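Local coordinates for protein metallo-beta-lactamase (Serratia marcescens, PDB 6K4T) that hydrolyses beta-lactam antibiotics, most likely through a pair of zinc ions that here carry the bound thiol 2-sulfanylbenzoic acid, at residues 70-75 with 148-153; 175-180 with 250-255; 39-44 with 75-80. All coordinates share one frame; numbering follows the deposited sequence. Where two conformers were deposited one is given.

Contacts 1 and 3 are buried in the middle of the fold, sharing Glu75, where 70-75 runs on into 75-80, a run that supplies some of the ligands of each zinc ion; contact 2 lies farther out, its centre about 17 Å from the chain centre, and is only partly buried. Their chemistry follows this placement. Contact 1 is joined by a metal, with no direct hydrogen bond between its loops; contact 3 joins backbone to backbone, with a water behind one metal ligand; contact 2 uses an arginine from the long helix 241-260 on the flank of the pocket. The same 2-sulfanylbenzoic acid touches all three, and side chains of contacts 1 and 3 also meet directly, His72 against His77.

Contact 1: 70-75 with 148-153; sequences STHSHE and PGHTEG. With ZN (zinc ion), chain B; JKE (2-sulfanylbenzoic acid), chain D.
His72 NE2, His74 ND1 and His150 NE2 converge on one zinc ion, 2.0 Å from His72 NE2 and 2.1 Å from His74 ND1. Its fourth ligand is the sulfur SD of 2-sulfanylbenzoic acid, 2.2 Å from the metal. Two imidazoles come from 70-75 and the third from 148-153, so the metal ties together loops between which no direct hydrogen bond is found. The 3.1 Å between His72 NE2 and His150 NE2 therefore reflects shared coordination.

The rings are turned well out of each other's planes. His150 directs its CD2 edge at one face of His72, an offset edge-to-face pair with planes 75° apart; His74 meets His150 obliquely. With CG anti to the backbone N (chi1 -177°), His150 reaches across to the metal, while Thr151 packs against His72 and His74. Thr151 OG1 is hydrogen-bonded to Asn98 ND2, so its 3.4 Å approach to His72 CB is packing only; CG2 sits 3.6 Å from His74 NE2.

The second nitrogen of each imidazole is also held: His72 ND1 by Asp174, His74 NE2 by Asp111, and His150 ND1 by the carbonyl of Thr177. Every ring is thus gripped at both nitrogens, which fixes its rotation. Such a second shell is consistent with a preorganised zinc site, in which the ligand sulfur, bonded to the second zinc ion as well, probably takes the place of a bridging hydroxide or water.

Contact 2: 175-180 with 250-255; sequences SLTAVS and RKRLET. With JKE (2-sulfanylbenzoic acid), chain D; SO4 (sulfate ion), chain E.
The flank of the active-site pocket of the metallo-beta-lactamase fold is built here, where the loop after strand 166-173 lies against the long helix 241-260. Arg252 makes the main link. Its NE donates to Ala178 O over 3.0 Å, with an N-H...O angle of 152°, and the donor stands 53° out of the carbonyl plane, away from the lone-pair directions. An extended chain from CG to NE carries the guanidinium off the helix and over the loop.

Thr177 and Val179 pack around this flat group. Thr177 CB lies over one face, offset toward the rim, 3.8 Å from Arg252 NH1, while Val179 CB approaches Arg252 NH2 obliquely at 3.6 Å. A sulfate, probably from the crystallisation liquor, takes a hydrogen bond from Arg252 NH1 through O2, 2.9 Å away at the guanidinium edge. Deeper in, Ala178 CB meets Leu253 CD1 at 4.1 Å, and Phe200 of helix 190-205 backs Leu253.

The other side of the loop serves the ligand. Thr177 OG1, set between the backbone N and carbonyl carbon (chi1 56°), donates to carboxylate oxygen OD1 of 2-sulfanylbenzoic acid over 2.8 Å, while Thr177 CG2 lies between the sulfate and the ligand carboxylate, touching both. Ser175 OG similarly reaches OD2, but that serine was modelled in two conformers, so its bond is less certain. Beyond the carboxylate, Val179 CG1 touches ring carbon CD2 of the ligand at 3.7 Å.

Contact 3: 39-44 with 75-80; sequences LVDGTT and EDHAGG. With ZN (zinc ion), chain C; JKE (2-sulfanylbenzoic acid), chain D.
Backbone hydrogen bonds join Gly42 and Thr43 to His77 and Gly80, where the loop following strand 37-40 lies against helix 75-78. Gly42 N donates to His77 O over 3.0 Å at 160°, approaching nearly along the C=O axis. In the other direction Gly80 N donates to Thr43 O over 2.9 Å, from above the carbonyl plane.

Close backbone packing accompanies these bonds. The CA atoms of Gly42 and Gly80 are 4.3 Å apart, a spacing that depends on both being glycines, since a CB on either would collide with the other segment. Three CA-H...O contacts run along the same seam: Gly80 CA to Gly42 O, Thr43 CA to Asp76 O, and Thr44 CA to Glu75 O, the last at 3.6 Å. Thr44 also lays CG2 against Asp76 CA.

Polar side-chain contact is water-mediated. His77 CG lies anti to the carbonyl carbon (chi1 -49°), which takes the ring alongside Asp41, carboxylate and ring planes 42° apart, and NE2 on to the zinc ion. A water in the ring plane accepts from His77 ND1 at 2.8 Å and stands 2.7 Å from Asp41 OD2, to which it can donate. Thr71 OG1 holds that same oxygen; through the water Asp41 is probably a second-shell residue, consistent with steadying the ring.

The metal bonds come from the ends of Asp76 and His77, which lead away from 39-44. The second zinc ion lies 2.0 Å from His77 NE2 and 2.1 Å from Asp76 OD2; His215 and the sulfur and carboxylate oxygen OD2 of 2-sulfanylbenzoic acid complete its shell. With His72 and His74, Asp76 and His77 make up the superfamily's HxHxDH motif, in the loop after strand 65-69 and the ensuing helix 75-78, at the active site of the alpha-beta/beta-alpha fold.

Contact 1: 70-75 with 148-153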
loop_
_atom_site.group_PDB
_atom_site.type_symbol
_atom_site.label_atom_id
_atom_site.label_comp_id
_atom_site.label_asym_id
_atom_site.label_seq_id
_atom_site.Cartn_x
_atom_site.Cartn_y
_atom_site.Cartn_z
ATOM N N SER A 70 -3.025 -6.198 1.227
ATOM C CA SER A 70 -2.412 -5.856 -0.045
ATOM C C SER A 70 -3.044 -4.576 -0.594
ATOM O O SER A 70 -4.279 -4.479 -0.696
ATOM C CB SER A 70 -2.587 -6.991 -1.019
ATOM O OG SER A 70 -2.167 -6.612 -2.330
ATOM N N THR A 71 -2.203 -3.616 -0.961
ATOM C CA THR A 71 -2.664 -2.458 -1.745
ATOM C C THR A 71 -3.013 -2.891 -3.176
ATOM O O THR A 71 -4.173 -2.847 -3.554
ATOM C CB THR A 71 -1.627 -1.326 -1.767
ATOM O OG1 THR A 71 -0.372 -1.857 -2.211
ATOM C CG2 THR A 71 -1.500 -0.635 -0.424
ATOM N N HIS A 72 -2.005 -3.303 -3.953
ATOM C CA HIS A 72 -2.289 -3.862 -5.239
ATOM C C HIS A 72 -1.250 -4.894 -5.651
ATOM O O HIS A 72 -0.153 -4.968 -5.100
ATOM C CB HIS A 72 -2.435 -2.766 -6.297
ATOM C CG HIS A 72 -1.167 -2.100 -6.736
ATOM N ND1 HIS A 72 -0.676 -0.958 -6.145
ATOM C CD2 HIS A 72 -0.307 -2.406 -7.745
ATOM C CE1 HIS A 72 0.451 -0.596 -6.752
ATOM N NE2 HIS A 72 0.696 -1.469 -7.753
ATOM N N SER A 73 -1.639 -5.655 -6.677
ATOM C CA SER A 73 -0.997 -6.899 -7.058
ATOM C C SER A 73 0.013 -6.699 -8.192
ATOM O O SER A 73 -0.137 -7.284 -9.254
ATOM C CB SER A 73 -2.067 -7.889 -7.426
ATOM O OG SER A 73 -3.007 -7.308 -8.314
ATOM N N HIS A 74 1.037 -5.866 -7.940
ATOM C CA HIS A 74 2.254 -5.853 -8.789
ATOM C C HIS A 74 3.459 -6.329 -7.976
ATOM O O HIS A 74 3.463 -6.270 -6.735
ATOM C CB HIS A 74 2.513 -4.454 -9.372
ATOM C CG HIS A 74 1.463 -4.032 -10.334
ATOM N ND1 HIS A 74 1.149 -2.718 -10.587
ATOM C CD2 HIS A 74 0.634 -4.779 -11.088
ATOM C CE1 HIS A 74 0.188 -2.683 -11.491
ATOM N NE2 HIS A 74 -0.162 -3.922 -11.800
ATOM N N GLU A 75 4.493 -6.788 -8.683
ATOM C CA GLU A 75 5.631 -7.446 -8.054
ATOM C C GLU A 75 6.285 -6.566 -6.975
ATOM O O GLU A 75 6.865 -7.120 -6.043
ATOM C CB GLU A 75 6.651 -7.872 -9.110
ATOM C CG GLU A 75 7.352 -6.725 -9.819
ATOM C CD GLU A 75 8.436 -7.054 -10.835
ATOM O OE1 GLU A 75 9.202 -7.981 -10.579
ATOM O OE2 GLU A 75 8.532 -6.342 -11.859
ATOM N N PRO A 148 -9.629 1.659 -7.096
ATOM C CA PRO A 148 -9.249 1.023 -8.352
ATOM C C PRO A 148 -8.696 2.038 -9.358
ATOM O O PRO A 148 -8.793 3.271 -9.184
ATOM C CB PRO A 148 -10.571 0.436 -8.855
ATOM C CG PRO A 148 -11.615 1.365 -8.321
ATOM C CD PRO A 148 -11.093 1.757 -6.956
ATOM N N GLY A 149 -8.093 1.500 -10.411
ATOM C CA GLY A 149 -7.644 2.304 -11.526
ATOM C C GLY A 149 -6.281 1.877 -12.008
ATOM O O GLY A 149 -6.092 1.510 -13.162
ATOM N N HIS A 150 -5.315 1.921 -11.094
ATOM C CA HIS A 150 -3.986 1.343 -11.317
ATOM C C HIS A 150 -4.107 -0.180 -11.459
ATOM O O HIS A 150 -3.436 -0.774 -12.296
ATOM C CB HIS A 150 -3.027 1.822 -10.225
ATOM C CG HIS A 150 -1.620 1.359 -10.378
ATOM N ND1 HIS A 150 -0.709 1.999 -11.201
ATOM C CD2 HIS A 150 -0.947 0.337 -9.799
ATOM C CE1 HIS A 150 0.474 1.393 -11.096
ATOM N NE2 HIS A 150 0.351 0.373 -10.236
ATOM N N THR A 151 -4.985 -0.763 -10.634
ATOM C CA THR A 151 -5.449 -2.163 -10.770
ATOM C C THR A 151 -6.927 -2.175 -10.402
ATOM O O THR A 151 -7.388 -1.263 -9.698
ATOM C CB THR A 151 -4.684 -3.140 -9.864
ATOM O OG1 THR A 151 -4.994 -2.837 -8.499
ATOM C CG2 THR A 151 -3.185 -3.147 -10.104
ATOM N N GLU A 152 -7.659 -3.226 -10.806
ATOM C CA GLU A 152 -9.079 -3.226 -10.537
ATOM C C GLU A 152 -9.323 -3.419 -9.033
ATOM O O GLU A 152 -10.299 -2.898 -8.472
ATOM C CB GLU A 152 -9.803 -4.314 -11.322
ATOM C CG GLU A 152 -9.999 -4.009 -12.791
ATOM C CD GLU A 152 -10.866 -5.015 -13.527
ATOM O OE1 GLU A 152 -11.289 -5.978 -12.889
ATOM O OE2 GLU A 152 -11.136 -4.814 -14.729
ATOM N N GLY A 153 -8.450 -4.175 -8.345
ATOM C CA GLY A 153 -8.683 -4.530 -6.938
ATOM C C GLY A 153 -7.887 -3.706 -5.935
ATOM O O GLY A 153 -7.758 -4.098 -4.777
HETATM ZN ZN ZN B . 1.677 -1.002 -9.487
HETATM S SD JKE D . 3.855 -0.492 -9.632
HETATM C CG JKE D . 2.927 2.584 -8.916
HETATM C CZ JKE D . 3.624 2.258 -10.177
HETATM C CD1 JKE D . 4.692 0.768 -11.840
HETATM O OD1 JKE D . 2.451 3.715 -8.812
HETATM C CD2 JKE D . 4.540 3.133 -12.247
HETATM O OD2 JKE D . 2.803 1.725 -7.943
HETATM C CE1 JKE D . 4.052 0.927 -10.606
HETATM C CE2 JKE D . 3.908 3.330 -11.033
HETATM C CG1 JKE D . 4.931 1.868 -12.663
HETATM O O HOH W 1 -6.043 -5.077 -2.733
#

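Contact 2: 175-180 with 250-255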
loop_
_atom_site.group_PDB
_atom_site.type_symbol
_atom_site.label_atom_id
_atom_site.label_comp_id
_atom_site.label_asym_id
_atom_site.label_seq_id
_atom_site.Cartn_x
_atom_site.Cartn_y
_atom_site.Cartn_z
ATOM N N SER A 175 -1.314 3.141 -4.889
ATOM C CA SER A 175 -0.937 3.882 -6.082
ATOM C C SER A 175 -2.182 4.279 -6.888
ATOM O O SER A 175 -3.076 3.473 -7.101
ATOM C CB SER A 175 0.011 3.060 -6.895
ATOM O OG SER A 175 1.146 2.720 -6.115
ATOM N N LEU A 176 -2.205 5.523 -7.366
ATOM C CA LEU A 176 -3.281 6.067 -8.161
ATOM C C LEU A 176 -2.786 6.445 -9.566
ATOM O O LEU A 176 -3.297 7.381 -10.184
ATOM C CB LEU A 176 -3.814 7.311 -7.448
ATOM C CG LEU A 176 -4.308 7.113 -6.016
ATOM C CD1 LEU A 176 -4.861 8.406 -5.436
ATOM C CD2 LEU A 176 -5.354 6.014 -5.958
ATOM N N THR A 177 -1.731 5.784 -10.042
ATOM C CA THR A 177 -0.987 6.215 -11.203
ATOM C C THR A 177 -1.470 5.537 -12.491
ATOM O O THR A 177 -1.598 4.324 -12.611
ATOM C CB THR A 177 0.493 5.898 -11.000
ATOM O OG1 THR A 177 0.603 4.499 -10.726
ATOM C CG2 THR A 177 1.104 6.705 -9.874
ATOM N N ALA A 178 -1.685 6.373 -13.505
ATOM C CA ALA A 178 -1.927 5.962 -14.887
ATOM C C ALA A 178 -0.588 5.672 -15.561
ATOM O O ALA A 178 0.204 6.603 -15.863
ATOM C CB ALA A 178 -2.698 7.043 -15.615
ATOM N N VAL A 179 -0.316 4.378 -15.745
ATOM C CA VAL A 179 0.898 3.885 -16.397
ATOM C C VAL A 179 0.477 2.667 -17.214
ATOM O O VAL A 179 -0.403 1.951 -16.821
ATOM C CB VAL A 179 1.997 3.554 -15.360
ATOM C CG1 VAL A 179 1.497 2.654 -14.252
ATOM C CG2 VAL A 179 3.251 2.947 -15.974
ATOM N N SER A 180 1.152 2.402 -18.326
ATOM C CA SER A 180 0.672 1.319 -19.201
ATOM C C SER A 180 1.800 0.762 -20.073
ATOM O O SER A 180 2.860 1.387 -20.233
ATOM C CB SER A 180 -0.462 1.780 -20.092
ATOM O OG SER A 180 0.026 2.591 -21.161
ATOM N N ARG A 250 -4.456 12.782 -10.472
ATOM C CA ARG A 250 -5.276 13.452 -11.426
ATOM C C ARG A 250 -4.398 14.103 -12.500
ATOM O O ARG A 250 -4.708 14.018 -13.690
ATOM C CB ARG A 250 -6.186 14.451 -10.720
ATOM C CG ARG A 250 -7.196 15.102 -11.646
ATOM C CD ARG A 250 -8.145 15.997 -10.880
ATOM N NE ARG A 250 -9.137 15.268 -10.109
ATOM C CZ ARG A 250 -9.245 15.249 -8.784
ATOM N NH1 ARG A 250 -8.420 15.957 -8.036
ATOM N NH2 ARG A 250 -10.191 14.516 -8.219
ATOM N N LYS A 251 -3.325 14.782 -12.079
ATOM C CA LYS A 251 -2.442 15.452 -13.021
ATOM C C LYS A 251 -1.815 14.417 -13.975
ATOM O O LYS A 251 -1.682 14.617 -15.176
ATOM C CB LYS A 251 -1.382 16.286 -12.297
ATOM C CG LYS A 251 -0.279 16.782 -13.223
ATOM C CD LYS A 251 0.667 17.774 -12.578
ATOM C CE LYS A 251 -0.026 18.997 -12.019
ATOM N NZ LYS A 251 -0.840 19.718 -13.016
ATOM N N ARG A 252 -1.389 13.276 -13.447
ATOM C CA ARG A 252 -0.783 12.256 -14.284
ATOM C C ARG A 252 -1.790 11.732 -15.324
ATOM O O ARG A 252 -1.451 11.550 -16.499
ATOM C CB ARG A 252 -0.270 11.108 -13.410
ATOM C CG ARG A 252 0.500 10.030 -14.170
ATOM C CD ARG A 252 1.225 9.124 -13.199
ATOM N NE ARG A 252 1.933 8.066 -13.917
ATOM C CZ ARG A 252 3.063 7.485 -13.519
ATOM N NH1 ARG A 252 3.547 7.744 -12.319
ATOM N NH2 ARG A 252 3.652 6.575 -14.277
ATOM N N LEU A 253 -3.039 11.517 -14.918
ATOM C CA LEU A 253 -4.029 11.019 -15.857
ATOM C C LEU A 253 -4.373 12.085 -16.897
ATOM O O LEU A 253 -4.492 11.780 -18.089
ATOM C CB LEU A 253 -5.291 10.591 -15.115
ATOM C CG LEU A 253 -6.451 10.152 -16.018
ATOM C CD1 LEU A 253 -6.063 8.976 -16.902
ATOM C CD2 LEU A 253 -7.658 9.792 -15.165
ATOM N N GLU A 254 -4.545 13.327 -16.455
ATOM C CA GLU A 254 -4.899 14.384 -17.401
ATOM C C GLU A 254 -3.771 14.611 -18.412
ATOM O O GLU A 254 -4.017 14.814 -19.617
ATOM C CB GLU A 254 -5.214 15.687 -16.680
ATOM C CG GLU A 254 -6.612 15.711 -16.048
ATOM C CD GLU A 254 -7.770 15.245 -16.935
ATOM O OE1 GLU A 254 -7.830 15.662 -18.107
ATOM O OE2 GLU A 254 -8.635 14.467 -16.460
ATOM N N THR A 255 -2.524 14.589 -17.937
ATOM C CA THR A 255 -1.381 14.700 -18.838
ATOM C C THR A 255 -1.428 13.563 -19.864
ATOM O O THR A 255 -1.195 13.746 -21.054
ATOM C CB THR A 255 -0.050 14.755 -18.079
ATOM O OG1 THR A 255 -0.002 15.938 -17.268
ATOM C CG2 THR A 255 1.136 14.783 -19.022
HETATM S SD JKE D . 3.855 -0.492 -9.632
HETATM C CG JKE D . 2.927 2.584 -8.916
HETATM C CZ JKE D . 3.624 2.258 -10.177
HETATM C CD1 JKE D . 4.692 0.768 -11.840
HETATM O OD1 JKE D . 2.451 3.715 -8.812
HETATM C CD2 JKE D . 4.540 3.133 -12.247
HETATM O OD2 JKE D . 2.803 1.725 -7.943
HETATM C CE1 JKE D . 4.052 0.927 -10.606
HETATM C CE2 JKE D . 3.908 3.330 -11.033
HETATM C CG1 JKE D . 4.931 1.868 -12.663
HETATM S S SO4 E . 3.651 10.848 -10.454
HETATM O O1 SO4 E . 2.891 11.689 -11.377
HETATM O O2 SO4 E . 2.897 9.618 -10.178
HETATM O O3 SO4 E . 4.926 10.514 -11.092
HETATM O O4 SO4 E . 3.884 11.568 -9.187
#

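Contact 3: 39-44 with 75-80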
loop_
_atom_site.group_PDB
_atom_site.type_symbol
_atom_site.label_atom_id
_atom_site.label_comp_id
_atom_site.label_asym_id
_atom_site.label_seq_id
_atom_site.Cartn_x
_atom_site.Cartn_y
_atom_site.Cartn_z
ATOM N N LEU A 39 0.236 -6.636 8.913
ATOM C CA LEU A 39 1.260 -6.156 7.980
ATOM C C LEU A 39 0.572 -5.636 6.717
ATOM O O LEU A 39 -0.301 -6.329 6.171
ATOM C CB LEU A 39 2.204 -7.316 7.644
ATOM C CG LEU A 39 3.253 -7.001 6.580
ATOM C CD1 LEU A 39 4.221 -5.922 7.052
ATOM C CD2 LEU A 39 4.003 -8.268 6.207
ATOM N N VAL A 40 0.943 -4.434 6.278
ATOM C CA VAL A 40 0.490 -3.903 5.037
ATOM C C VAL A 40 1.623 -3.988 4.028
ATOM O O VAL A 40 2.645 -3.353 4.204
ATOM C CB VAL A 40 -0.027 -2.457 5.175
ATOM C CG1 VAL A 40 -0.647 -1.986 3.873
ATOM C CG2 VAL A 40 -1.000 -2.340 6.327
ATOM N N ASP A 41 1.381 -4.811 2.999
ATOM C CA ASP A 41 2.214 -5.070 1.817
ATOM C C ASP A 41 3.429 -5.939 2.183
ATOM O O ASP A 41 3.768 -6.121 3.346
ATOM C CB ASP A 41 2.577 -3.803 1.048
ATOM C CG ASP A 41 1.473 -3.387 0.080
ATOM O OD1 ASP A 41 0.568 -4.235 -0.201
ATOM O OD2 ASP A 41 1.508 -2.236 -0.390
ATOM N N GLY A 42 4.082 -6.491 1.150
ATOM C CA GLY A 42 5.223 -7.398 1.314
ATOM C C GLY A 42 6.495 -6.934 0.632
ATOM O O GLY A 42 7.535 -7.575 0.810
ATOM N N THR A 43 6.418 -5.828 -0.131
ATOM C CA THR A 43 7.509 -5.387 -1.034
ATOM C C THR A 43 7.770 -6.485 -2.073
ATOM O O THR A 43 6.838 -7.133 -2.518
ATOM C CB THR A 43 8.767 -4.914 -0.281
ATOM O OG1 THR A 43 9.634 -5.981 0.142
ATOM C CG2 THR A 43 8.416 -4.025 0.893
ATOM N N THR A 44 9.017 -6.593 -2.539
ATOM C CA THR A 44 9.393 -7.539 -3.583
ATOM C C THR A 44 9.662 -8.913 -2.950
ATOM O O THR A 44 9.753 -9.081 -1.733
ATOM C CB THR A 44 10.653 -7.074 -4.320
ATOM O OG1 THR A 44 11.678 -7.037 -3.322
ATOM C CG2 THR A 44 10.519 -5.730 -4.993
ATOM N N GLU A 75 4.493 -6.788 -8.683
ATOM C CA GLU A 75 5.631 -7.446 -8.054
ATOM C C GLU A 75 6.285 -6.566 -6.975
ATOM O O GLU A 75 6.865 -7.120 -6.043
ATOM C CB GLU A 75 6.651 -7.872 -9.110
ATOM C CG GLU A 75 7.352 -6.725 -9.819
ATOM C CD GLU A 75 8.436 -7.054 -10.835
ATOM O OE1 GLU A 75 9.202 -7.981 -10.579
ATOM O OE2 GLU A 75 8.532 -6.342 -11.859
ATOM N N ASP A 76 6.261 -5.239 -7.125
ATOM C CA ASP A 76 7.030 -4.381 -6.229
ATOM C C ASP A 76 6.368 -4.276 -4.846
ATOM O O ASP A 76 7.066 -4.071 -3.874
ATOM C CB ASP A 76 7.328 -3.035 -6.889
ATOM C CG ASP A 76 6.123 -2.255 -7.385
ATOM O OD1 ASP A 76 5.123 -2.897 -7.780
ATOM O OD2 ASP A 76 6.194 -0.995 -7.347
ATOM N N HIS A 77 5.032 -4.391 -4.773
ATOM C CA HIS A 77 4.279 -4.296 -3.503
ATOM C C HIS A 77 3.934 -5.686 -2.955
ATOM O O HIS A 77 3.832 -5.870 -1.731
ATOM C CB HIS A 77 3.014 -3.449 -3.680
ATOM C CG HIS A 77 3.314 -2.159 -4.364
ATOM N ND1 HIS A 77 3.850 -1.065 -3.682
ATOM C CD2 HIS A 77 3.230 -1.800 -5.668
ATOM C CE1 HIS A 77 4.067 -0.095 -4.556
ATOM N NE2 HIS A 77 3.731 -0.522 -5.797
ATOM N N ALA A 78 3.650 -6.622 -3.857
ATOM C CA ALA A 78 3.027 -7.892 -3.541
ATOM C C ALA A 78 4.023 -9.054 -3.710
ATOM O O ALA A 78 3.733 -10.162 -3.284
ATOM C CB ALA A 78 1.807 -8.136 -4.390
ATOM N N GLY A 79 5.186 -8.815 -4.325
ATOM C CA GLY A 79 6.126 -9.892 -4.620
ATOM C C GLY A 79 6.575 -10.669 -3.382
ATOM O O GLY A 79 6.881 -11.867 -3.474
ATOM N N GLY A 80 6.661 -9.970 -2.239
ATOM C CA GLY A 80 7.071 -10.552 -0.980
ATOM C C GLY A 80 5.921 -11.158 -0.178
ATOM O O GLY A 80 6.171 -11.738 0.892
HETATM ZN ZN ZN C . 4.513 0.189 -7.492
HETATM S SD JKE D . 3.855 -0.492 -9.632
HETATM C CG JKE D . 2.927 2.584 -8.916
HETATM C CZ JKE D . 3.624 2.258 -10.177
HETATM C CD1 JKE D . 4.692 0.768 -11.840
HETATM O OD1 JKE D . 2.451 3.715 -8.812
HETATM C CD2 JKE D . 4.540 3.133 -12.247
HETATM O OD2 JKE D . 2.803 1.725 -7.943
HETATM C CE1 JKE D . 4.052 0.927 -10.606
HETATM C CE2 JKE D . 3.908 3.330 -11.033
HETATM C CG1 JKE D . 4.931 1.868 -12.663
HETATM O O HOH W 2 3.846 -1.002 -0.882
#